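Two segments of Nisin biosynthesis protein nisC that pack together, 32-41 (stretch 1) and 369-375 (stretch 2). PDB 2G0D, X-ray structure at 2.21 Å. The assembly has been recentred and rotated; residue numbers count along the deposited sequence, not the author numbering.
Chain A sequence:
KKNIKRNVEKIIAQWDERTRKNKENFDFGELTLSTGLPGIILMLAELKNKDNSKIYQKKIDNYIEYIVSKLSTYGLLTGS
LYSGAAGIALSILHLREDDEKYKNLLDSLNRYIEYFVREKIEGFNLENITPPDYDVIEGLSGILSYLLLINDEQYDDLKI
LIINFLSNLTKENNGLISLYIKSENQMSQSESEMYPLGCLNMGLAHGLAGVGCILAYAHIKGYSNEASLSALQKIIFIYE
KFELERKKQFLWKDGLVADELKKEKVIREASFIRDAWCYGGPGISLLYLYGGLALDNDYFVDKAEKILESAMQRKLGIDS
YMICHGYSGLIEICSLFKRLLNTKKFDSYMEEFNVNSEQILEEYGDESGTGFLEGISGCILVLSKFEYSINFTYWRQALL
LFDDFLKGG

Stretch 1 32-41: TLSTGLPGII
Stretch 2 369-375: GTGFLEG

Two segments of nisC, at least 330 residues apart in sequence wherever they touch, bury 340 Å² between them, both sides summed; backbone contacts, a small apolar patch and two bridging waters join them. In stretch 1, residues 32-36 form a turn (phi/psi Leu 33 -60/-39, Ser 34 -54/-50, Thr 35 -133/-8) closed by Gly 36 N to Thr 32 O (2.9 Å) and by Thr 35 N to Thr 32 OG1 (3.1 Å; Thr 32 chi1 p); Gly 36 (-116/-155) is the N-cap of a helix that begins at Leu 37 and runs on beyond Ile 41. CA atoms pair as Ser 34 with Leu 373 (5.0 Å), Thr 35 with Gly 371 (4.1 Å) and Gly 39 with Phe 372 (4.8 Å).

Gly 369 enters stretch 2, which has no regular helix or strand, with phi/psi 71/-169, a positive phi that favours glycine, and makes no contact. Thr 370 (-104/-5, chi1 p) points its CA-to-CB bond sideways; the end of Ile 40 (m, m) reaches it, with Ile 40 CD1 3.7 Å from Thr 370 O and 4.0 Å from Thr 370 OG1. Gly 371 (-77/177) lies against the turn, its CA 3.9 Å from Thr 35 O. A CB here would point into stretch 1 and come within 2.6 Å of Thr 35 CA, so the close backbone approach depends on glycine.

Phe 372 (-70/-53; chi1 t, chi2 66°) directs CB toward stretch 1, placing it 3.4 Å from Leu 33 O and 4.0 Å from Gly 39 CA. Gly 39 must be bare as well: a CB on it would lie 2.9 Å from Phe 372 CB. The buried ring meets Leu 33 (t, p) obliquely, Phe 372 CD2 to Leu 33 CD1 being 3.9 Å; Leu 33 sets out sideways, but its end comes nearer. Water 1 accepts from Phe 372 N (2.9 Å) and donates to Leu 33 O (2.6 Å) and Gly 36 O (2.8 Å), bridging the two backbones.

Leu 373 (-72/-43; t, p) N donates a direct hydrogen bond to Ser 34 O (3.1 Å, 167°). Its CA-to-CB bond points toward stretch 1, and Leu 373 CD2 lies 4.0 Å from Ser 34 OG, although Ser 34 (chi1 m) turns its own CB away and its hydroxyl bonds elsewhere in the structure. Glu 374 (-118/-15; m, t, chi3 -11°) is exposed, with its CA-to-CB bond sideways; its N donates to water 2 (2.9 Å), which donates to Ser 34 O (2.7 Å). Gly 375 (-94/177) ends the stretch without touching stretch 1.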

# COMPACT_ATOMS: atom_id res chain seq x y z
N THR A 32 -2.17 5.71 13.87
CA THR A 32 -1.62 5.30 12.57
C THR A 32 -2.51 4.28 11.89
O THR A 32 -3.15 3.46 12.55
CB THR A 32 -0.20 4.67 12.73
OG1 THR A 32 -0.31 3.41 13.41
CG2 THR A 32 0.74 5.61 13.50
N LEU A 33 -2.55 4.30 10.57
CA LEU A 33 -3.16 3.21 9.81
C LEU A 33 -2.44 1.88 10.10
O LEU A 33 -3.09 0.83 10.25
CB LEU A 33 -3.16 3.51 8.31
CG LEU A 33 -3.63 2.40 7.33
CD1 LEU A 33 -5.04 1.83 7.70
CD2 LEU A 33 -3.61 2.93 5.89
N SER A 34 -1.11 1.92 10.22
CA SER A 34 -0.30 0.71 10.37
C SER A 34 -0.74 -0.17 11.49
O SER A 34 -0.86 -1.39 11.29
CB SER A 34 1.17 1.05 10.63
OG SER A 34 1.74 1.54 9.45
N THR A 35 -0.91 0.43 12.68
CA THR A 35 -1.12 -0.32 13.92
C THR A 35 -2.27 0.20 14.79
O THR A 35 -2.62 -0.43 15.79
CB THR A 35 0.15 -0.31 14.83
OG1 THR A 35 0.50 1.05 15.11
CG2 THR A 35 1.35 -1.02 14.16
N GLY A 36 -2.85 1.33 14.44
CA GLY A 36 -3.77 2.01 15.35
C GLY A 36 -5.20 2.11 14.85
O GLY A 36 -5.64 1.30 14.00
N LEU A 37 -5.91 3.11 15.36
CA LEU A 37 -7.37 3.21 15.21
C LEU A 37 -7.93 3.32 13.78
O LEU A 37 -8.99 2.79 13.51
CB LEU A 37 -7.91 4.35 16.07
CG LEU A 37 -7.97 3.97 17.56
CD1 LEU A 37 -8.17 5.24 18.42
CD2 LEU A 37 -9.08 2.93 17.83
N PRO A 38 -7.26 4.05 12.89
CA PRO A 38 -7.69 4.07 11.50
C PRO A 38 -7.90 2.66 10.88
O PRO A 38 -8.89 2.45 10.17
CB PRO A 38 -6.57 4.85 10.81
CG PRO A 38 -6.11 5.83 11.90
CD PRO A 38 -6.09 4.94 13.12
N GLY A 39 -6.98 1.73 11.12
CA GLY A 39 -7.15 0.32 10.66
C GLY A 39 -8.35 -0.37 11.30
O GLY A 39 -9.10 -1.10 10.64
N ILE A 40 -8.57 -0.08 12.58
CA ILE A 40 -9.71 -0.62 13.30
C ILE A 40 -11.05 -0.08 12.78
O ILE A 40 -12.00 -0.85 12.58
CB ILE A 40 -9.59 -0.34 14.82
CG1 ILE A 40 -8.24 -0.84 15.35
CG2 ILE A 40 -10.72 -1.01 15.57
CD1 ILE A 40 -7.87 -2.29 14.99
N ILE A 41 -11.11 1.24 12.57
CA ILE A 41 -12.26 1.91 11.97
C ILE A 41 -12.58 1.27 10.61
O ILE A 41 -13.75 1.00 10.34
CB ILE A 41 -11.99 3.44 11.80
CG1 ILE A 41 -11.99 4.14 13.18
CG2 ILE A 41 -13.01 4.09 10.88
CD1 ILE A 41 -11.31 5.55 13.19
N GLY A 369 -0.21 -8.03 17.09
CA GLY A 369 -1.16 -7.00 17.48
C GLY A 369 -2.43 -7.06 16.64
O GLY A 369 -2.65 -8.03 15.88
N THR A 370 -3.26 -6.03 16.77
CA THR A 370 -4.60 -6.04 16.22
C THR A 370 -4.73 -5.21 14.96
O THR A 370 -5.78 -5.22 14.34
CB THR A 370 -5.65 -5.50 17.22
OG1 THR A 370 -5.35 -4.13 17.53
CG2 THR A 370 -5.68 -6.36 18.48
N GLY A 371 -3.66 -4.52 14.59
CA GLY A 371 -3.69 -3.50 13.55
C GLY A 371 -3.71 -4.01 12.11
O GLY A 371 -3.62 -5.23 11.84
N PHE A 372 -3.81 -3.06 11.19
CA PHE A 372 -4.11 -3.36 9.81
C PHE A 372 -2.98 -4.08 9.11
O PHE A 372 -3.17 -5.16 8.53
CB PHE A 372 -4.43 -2.07 9.06
CG PHE A 372 -4.51 -2.26 7.58
CD1 PHE A 372 -5.53 -3.05 7.02
CD2 PHE A 372 -3.56 -1.67 6.73
CE1 PHE A 372 -5.59 -3.23 5.63
CE2 PHE A 372 -3.61 -1.86 5.37
CZ PHE A 372 -4.63 -2.63 4.81
N LEU A 373 -1.79 -3.47 9.19
CA LEU A 373 -0.73 -3.85 8.30
C LEU A 373 -0.17 -5.24 8.64
O LEU A 373 0.10 -6.06 7.75
CB LEU A 373 0.36 -2.75 8.28
CG LEU A 373 1.49 -2.90 7.25
CD1 LEU A 373 0.97 -3.06 5.81
CD2 LEU A 373 2.51 -1.73 7.34
N GLU A 374 0.01 -5.49 9.93
CA GLU A 374 0.58 -6.76 10.37
C GLU A 374 -0.37 -7.56 11.23
O GLU A 374 -0.16 -8.76 11.45
CB GLU A 374 1.90 -6.52 11.13
CG GLU A 374 2.94 -5.86 10.23
CD GLU A 374 4.36 -6.09 10.68
OE1 GLU A 374 4.56 -6.59 11.80
OE2 GLU A 374 5.29 -5.79 9.91
N GLY A 375 -1.42 -6.89 11.72
CA GLY A 375 -2.22 -7.42 12.81
C GLY A 375 -3.43 -8.18 12.30
O GLY A 375 -3.66 -8.27 11.08
O HOH W 1 -4.43 -0.37 12.16
O HOH W 2 -0.10 -3.77 12.20